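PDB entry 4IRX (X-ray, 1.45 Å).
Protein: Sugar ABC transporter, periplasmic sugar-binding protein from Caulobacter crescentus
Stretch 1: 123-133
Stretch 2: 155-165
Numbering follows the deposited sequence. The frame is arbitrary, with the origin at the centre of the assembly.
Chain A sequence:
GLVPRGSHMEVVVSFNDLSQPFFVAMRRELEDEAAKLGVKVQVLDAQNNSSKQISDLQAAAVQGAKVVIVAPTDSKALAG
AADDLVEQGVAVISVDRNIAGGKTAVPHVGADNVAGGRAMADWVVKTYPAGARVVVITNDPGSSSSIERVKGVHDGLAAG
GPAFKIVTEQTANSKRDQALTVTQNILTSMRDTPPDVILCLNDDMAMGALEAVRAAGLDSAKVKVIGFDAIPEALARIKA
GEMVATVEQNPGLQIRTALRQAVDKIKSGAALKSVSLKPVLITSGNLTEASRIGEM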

ATOM      1  N   TRP A 123      -7.560  13.683  10.837  1.00  9.53           N
ATOM      2  CA  TRP A 123      -7.529  14.920  10.072  1.00  9.37           C
ATOM      3  C   TRP A 123      -8.934  15.439   9.772  1.00 10.47           C
ATOM      4  O   TRP A 123      -9.207  16.653   9.882  1.00 10.11           O
ATOM      5  N   VAL A 124      -9.828  14.542   9.364  1.00  8.45           N
ATOM      6  CA  VAL A 124     -11.206  14.936   9.082  1.00  9.34           C
ATOM      7  C   VAL A 124     -11.859  15.509  10.350  1.00 10.63           C
ATOM      8  O   VAL A 124     -12.489  16.563  10.311  1.00 10.08           O
ATOM      9  N   VAL A 125     -11.690  14.814  11.477  1.00 10.85           N
ATOM     10  CA  VAL A 125     -12.358  15.221  12.705  1.00 12.10           C
ATOM     11  C   VAL A 125     -11.810  16.565  13.187  1.00 11.59           C
ATOM     12  O   VAL A 125     -12.551  17.419  13.658  1.00 12.03           O
ATOM     13  N   LYS A 126     -10.517  16.796  13.009  1.00  9.61           N
ATOM     14  CA  LYS A 126      -9.929  18.072  13.417  1.00 10.97           C
ATOM     15  C   LYS A 126     -10.382  19.208  12.500  1.00 13.80           C
ATOM     16  O   LYS A 126     -10.647  20.330  12.949  1.00 13.52           O
ATOM     17  N   THR A 127     -10.482  18.907  11.210  1.00 11.17           N
ATOM     18  CA  THR A 127     -10.779  19.906  10.187  1.00 11.52           C
ATOM     19  C   THR A 127     -12.264  20.246  10.119  1.00 10.54           C
ATOM     20  O   THR A 127     -12.642  21.352   9.734  1.00 11.52           O
ATOM     21  N   TYR A 128     -13.111  19.303  10.529  1.00 10.63           N
ATOM     22  CA  TYR A 128     -14.553  19.492  10.485  1.00 10.05           C
ATOM     23  C   TYR A 128     -15.169  19.239  11.852  1.00 12.63           C
ATOM     24  O   TYR A 128     -15.841  18.237  12.054  1.00 11.33           O
ATOM     25  N   PRO A 129     -14.926  20.138  12.819  1.00 11.05           N
ATOM     26  CA  PRO A 129     -15.359  19.753  14.172  1.00 12.86           C
ATOM     27  C   PRO A 129     -16.859  19.675  14.387  1.00 14.50           C
ATOM     28  O   PRO A 129     -17.258  19.118  15.417  1.00 15.87           O
ATOM     29  N   ALA A 130     -17.670  20.204  13.472  1.00 10.79           N
ATOM     30  CA  ALA A 130     -19.129  20.082  13.562  1.00 11.46           C
ATOM     31  C   ALA A 130     -19.675  18.909  12.736  1.00 13.64           C
ATOM     32  O   ALA A 130     -20.898  18.729  12.617  1.00 15.88           O
ATOM     33  N   GLY A 131     -18.787  18.139  12.132  1.00  9.36           N
ATOM     34  CA  GLY A 131     -19.204  17.006  11.321  1.00  9.75           C
ATOM     35  C   GLY A 131     -18.864  17.190   9.848  1.00  9.90           C
ATOM     36  O   GLY A 131     -18.497  18.278   9.405  1.00 10.15           O
ATOM     37  N   ALA A 132     -18.981  16.108   9.086  1.00  9.57           N
ATOM     38  CA  ALA A 132     -18.638  16.122   7.668  1.00  9.03           C
ATOM     39  C   ALA A 132     -19.235  14.935   6.990  1.00 11.09           C
ATOM     40  O   ALA A 132     -19.513  13.918   7.632  1.00 10.27           O
ATOM     41  N   ARG A 133     -19.437  15.069   5.683  1.00  9.15           N
ATOM     42  CA  ARG A 133     -19.857  13.956   4.823  1.00  9.19           C
ATOM     43  C   ARG A 133     -18.636  13.410   4.105  1.00 10.33           C
ATOM     44  O   ARG A 133     -17.948  14.165   3.397  1.00 10.60           O
ATOM     45  N   ASP A 155     -12.274   3.711  12.797  1.00 11.10           N
ATOM     46  CA  ASP A 155     -12.002   4.030  14.209  1.00 14.04           C
ATOM     47  C   ASP A 155     -12.101   5.544  14.458  1.00  9.27           C
ATOM     48  O   ASP A 155     -12.771   5.984  15.397  1.00 12.18           O
ATOM     49  N   GLY A 156     -11.457   6.338  13.601  1.00  8.20           N
ATOM     50  CA  GLY A 156     -11.407   7.765  13.831  1.00  8.23           C
ATOM     51  C   GLY A 156     -12.747   8.435  13.593  1.00 10.44           C
ATOM     52  O   GLY A 156     -13.131   9.330  14.348  1.00 11.19           O
ATOM     53  N   LEU A 157     -13.471   7.999  12.565  1.00 11.17           N
ATOM     54  CA  LEU A 157     -14.782   8.574  12.324  1.00  9.06           C
ATOM     55  C   LEU A 157     -15.837   8.126  13.355  1.00 10.58           C
ATOM     56  O   LEU A 157     -16.695   8.923  13.728  1.00 11.68           O
ATOM     57  N   ALA A 158     -15.757   6.881  13.835  1.00  9.80           N
ATOM     58  CA  ALA A 158     -16.646   6.414  14.894  1.00  9.07           C
ATOM     59  C   ALA A 158     -16.381   7.235  16.146  1.00 11.40           C
ATOM     60  O   ALA A 158     -17.309   7.608  16.864  1.00 10.47           O
ATOM     61  N   ALA A 159     -15.105   7.531  16.392  1.00 11.73           N
ATOM     62  CA  ALA A 159     -14.749   8.339  17.559  1.00 11.69           C
ATOM     63  C   ALA A 159     -15.299   9.742  17.466  1.00 14.47           C
ATOM     64  O   ALA A 159     -15.658  10.354  18.475  1.00 18.68           O
ATOM     65  N   GLY A 160     -15.375  10.269  16.246  1.00 14.11           N
ATOM     66  CA  GLY A 160     -15.967  11.571  16.031  1.00 13.56           C
ATOM     67  C   GLY A 160     -17.469  11.592  16.247  1.00 10.72           C
ATOM     68  O   GLY A 160     -18.032  12.610  16.667  1.00 14.85           O
ATOM     69  N   GLY A 161     -18.148  10.506  15.876  1.00 11.23           N
ATOM     70  CA  GLY A 161     -19.562  10.354  16.162  1.00 11.31           C
ATOM     71  C   GLY A 161     -20.450  10.500  14.958  1.00 11.66           C
ATOM     72  O   GLY A 161     -19.951  10.621  13.848  1.00 10.79           O
ATOM     73  N   PRO A 162     -21.766  10.487  15.169  1.00 10.78           N
ATOM     74  CA  PRO A 162     -22.729  10.435  14.065  1.00  8.95           C
ATOM     75  C   PRO A 162     -22.716  11.655  13.168  1.00  9.82           C
ATOM     76  O   PRO A 162     -23.290  11.604  12.065  1.00 12.78           O
ATOM     77  N   ALA A 163     -22.086  12.747  13.599  1.00 10.42           N
ATOM     78  CA  ALA A 163     -21.974  13.897  12.714  1.00 11.41           C
ATOM     79  C   ALA A 163     -20.951  13.663  11.600  1.00 11.37           C
ATOM     80  O   ALA A 163     -20.941  14.397  10.601  1.00 11.71           O
ATOM     81  N   PHE A 164     -20.119  12.635  11.745  1.00 11.56           N
ATOM     82  CA  PHE A 164     -19.143  12.280  10.703  1.00  8.60           C
ATOM     83  C   PHE A 164     -19.698  11.124   9.915  1.00 11.14           C
ATOM     84  O   PHE A 164     -19.648   9.983  10.365  1.00 13.55           O
ATOM     85  N   LYS A 165     -20.261  11.400   8.747  1.00  9.78           N
ATOM     86  CA  LYS A 165     -20.999  10.363   8.043  1.00 10.95           C
ATOM     87  C   LYS A 165     -20.205   9.733   6.925  1.00 11.22           C
ATOM     88  O   LYS A 165     -19.687  10.428   6.051  1.00 14.24           O
TER

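Packing of residues 123-133 against 155-165, two helix-turn-strand segments whose helices run at 30° to each other, 9.5 Å apart at closest approach, and whose strands pair in parallel. Phe164 is the centre of the contact, with 98 Å² covered by the other stretch. Its chi1 of -63° (m) and chi2 of -88° bring the ring into the pocket formed where the first helix turns into its strand. Val125 CG2 lies over one ring face, 4.0 Å from the centroid of Phe164, and Gly131 CA lies over the opposite face, 3.9 Å from that centroid, so the ring is held between two CH-pi contacts. Around it, Val124 CG1 reaches Phe164 CD1 at 4.2 Å, Tyr128 CB reaches Phe164 CE1 at 4.3 Å, and Tyr128 O approaches Phe164 CE1 to 3.0 Å. The CA-to-CB bond of Tyr128 points toward the other stretch, but the end of its side chain leads away.

Val125 (chi1 t, 67 Å²) is the second anchor. Val125 CG1 meets Phe164 CZ at 3.9 Å, while Val125 CG2 also packs on Gly156 O at 3.7 Å and on Leu157 CD2 at 4.2 Å. Gly160 leaves room here: a CB on it would come tight against Val125 CG2 and clash with Phe164 CD2. Leu157 (m, t) extends the apolar cluster, its CD2 lying 4.2 Å from Val124 CB.

Lys165 (49 Å²) makes its closest contacts through its backbone. Lys165 N donates to Ala132 O at 2.9 Å, and Ala132 N donates to Ala163 O at 3.0 Å; these two hydrogen bonds link the strands. Ala132 and Phe164 share one sheet face, Arg133 and Lys165 the other. The end of the Lys165 side chain (m, t, t, m) leads away, and Lys165 NZ donates to Pro162 O at 2.7 Å within its own stretch. No side-chain hydrogen bond crosses the interface.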

ATOM      1  CB  TRP A 123      -6.698  14.781   8.770  1.00 10.43           C
ATOM      2  CG  TRP A 123      -6.691  16.052   7.964  1.00 11.34           C
ATOM      3  CD1 TRP A 123      -5.785  17.068   8.013  1.00 16.16           C
ATOM      4  CD2 TRP A 123      -7.686  16.441   7.015  1.00 16.41           C
ATOM      5  NE1 TRP A 123      -6.157  18.074   7.139  1.00 17.80           N
ATOM      6  CE2 TRP A 123      -7.319  17.708   6.510  1.00 17.41           C
ATOM      7  CE3 TRP A 123      -8.849  15.839   6.539  1.00 17.22           C
ATOM      8  CZ2 TRP A 123      -8.087  18.384   5.545  1.00 17.21           C
ATOM      9  CZ3 TRP A 123      -9.610  16.511   5.573  1.00 20.22           C
ATOM     10  CH2 TRP A 123      -9.220  17.763   5.094  1.00 20.08           C
ATOM     11  CB  VAL A 124     -12.057  13.752   8.548  1.00  8.03           C
ATOM     12  CG1 VAL A 124     -13.506  14.191   8.379  1.00 10.76           C
ATOM     13  CG2 VAL A 124     -11.453  13.231   7.231  1.00 12.81           C
ATOM     14  CB  VAL A 125     -12.272  14.124  13.768  1.00 10.30           C
ATOM     15  CG1 VAL A 125     -12.867  14.623  15.098  1.00 15.11           C
ATOM     16  CG2 VAL A 125     -13.013  12.907  13.286  1.00 12.53           C
ATOM     17  CB  LYS A 126      -8.402  17.978  13.436  1.00 17.45           C
ATOM     18  CG  LYS A 126      -7.699  19.329  13.538  1.00 18.61           C
ATOM     19  CD  LYS A 126      -6.196  19.146  13.680  1.00 34.86           C
ATOM     20  CE  LYS A 126      -5.470  20.481  13.647  1.00 47.05           C
ATOM     21  NZ  LYS A 126      -3.989  20.291  13.683  1.00 46.96           N
ATOM     22  CB  THR A 127     -10.255  19.395   8.815  1.00 12.14           C
ATOM     23  OG1 THR A 127      -8.841  19.199   8.927  1.00 13.70           O
ATOM     24  CG2 THR A 127     -10.551  20.374   7.677  1.00 15.49           C
ATOM     25  CB  TYR A 128     -15.168  18.557   9.435  1.00 10.93           C
ATOM     26  CG  TYR A 128     -14.793  18.912   8.011  1.00 13.03           C
ATOM     27  CD1 TYR A 128     -13.655  18.386   7.417  1.00 12.89           C
ATOM     28  CD2 TYR A 128     -15.567  19.795   7.277  1.00 13.22           C
ATOM     29  CE1 TYR A 128     -13.316  18.700   6.105  1.00 14.03           C
ATOM     30  CE2 TYR A 128     -15.230  20.124   5.967  1.00 14.40           C
ATOM     31  CZ  TYR A 128     -14.105  19.566   5.401  1.00 14.99           C
ATOM     32  OH  TYR A 128     -13.768  19.893   4.103  1.00 17.08           O
ATOM     33  CB  PRO A 129     -14.709  20.802  15.090  1.00 17.74           C
ATOM     34  CG  PRO A 129     -14.217  21.886  14.196  1.00 20.38           C
ATOM     35  CD  PRO A 129     -14.045  21.317  12.804  1.00 13.17           C
ATOM     36  CB  ALA A 130     -19.809  21.385  13.122  1.00 14.47           C
ATOM     37  CB  ALA A 132     -17.162  16.108   7.484  1.00 10.87           C
ATOM     38  CB  ARG A 133     -20.878  14.441   3.789  1.00 10.72           C
ATOM     39  CG  ARG A 133     -22.182  14.840   4.403  1.00 14.58           C
ATOM     40  CD  ARG A 133     -23.086  15.577   3.419  1.00 23.17           C
ATOM     41  NE  ARG A 133     -23.381  14.759   2.251  1.00 28.57           N
ATOM     42  CZ  ARG A 133     -24.340  13.839   2.229  1.00 38.02           C
ATOM     43  NH1 ARG A 133     -25.090  13.647   3.309  1.00 40.33           N
ATOM     44  NH2 ARG A 133     -24.564  13.123   1.134  1.00 35.63           N
ATOM     45  CB  ASP A 155     -10.593   3.598  14.639  1.00 12.53           C
ATOM     46  CG  ASP A 155     -10.407   2.084  14.740  1.00 15.35           C
ATOM     47  OD1 ASP A 155     -11.394   1.330  14.775  1.00 19.41           O
ATOM     48  OD2 ASP A 155      -9.217   1.656  14.758  1.00 19.83           O
ATOM     49  CB  LEU A 157     -15.255   8.305  10.880  1.00  8.84           C
ATOM     50  CG  LEU A 157     -14.289   8.875   9.821  1.00  8.17           C
ATOM     51  CD1 LEU A 157     -14.836   8.605   8.420  1.00 11.71           C
ATOM     52  CD2 LEU A 157     -14.032  10.372  10.047  1.00 11.76           C
ATOM     53  CB  ALA A 158     -16.426   4.956  15.178  1.00  9.06           C
ATOM     54  CB  ALA A 159     -13.244   8.404  17.702  1.00 10.25           C
ATOM     55  CB  PRO A 162     -24.093  10.310  14.767  1.00 11.33           C
ATOM     56  CG  PRO A 162     -23.754   9.780  16.134  1.00 21.52           C
ATOM     57  CD  PRO A 162     -22.401  10.305  16.485  1.00 13.96           C
ATOM     58  CB  ALA A 163     -21.630  15.140  13.516  1.00 14.40           C
ATOM     59  CB  PHE A 164     -17.795  11.964  11.325  1.00  8.92           C
ATOM     60  CG  PHE A 164     -17.213  13.146  12.020  1.00 10.60           C
ATOM     61  CD1 PHE A 164     -16.438  14.055  11.330  1.00  9.28           C
ATOM     62  CD2 PHE A 164     -17.532  13.419  13.353  1.00 12.18           C
ATOM     63  CE1 PHE A 164     -15.950  15.194  11.951  1.00 10.99           C
ATOM     64  CE2 PHE A 164     -17.038  14.567  13.988  1.00 10.71           C
ATOM     65  CZ  PHE A 164     -16.250  15.453  13.288  1.00 11.89           C
ATOM     66  CB  LYS A 165     -22.302  10.928   7.502  1.00 15.91           C
ATOM     67  CG  LYS A 165     -23.174  11.484   8.639  1.00 21.01           C
ATOM     68  CD  LYS A 165     -24.577  11.894   8.227  1.00 31.80           C
ATOM     69  CE  LYS A 165     -25.286  12.554   9.409  1.00 25.21           C
ATOM     70  NZ  LYS A 165     -25.543  11.622  10.549  1.00 22.99           N
TER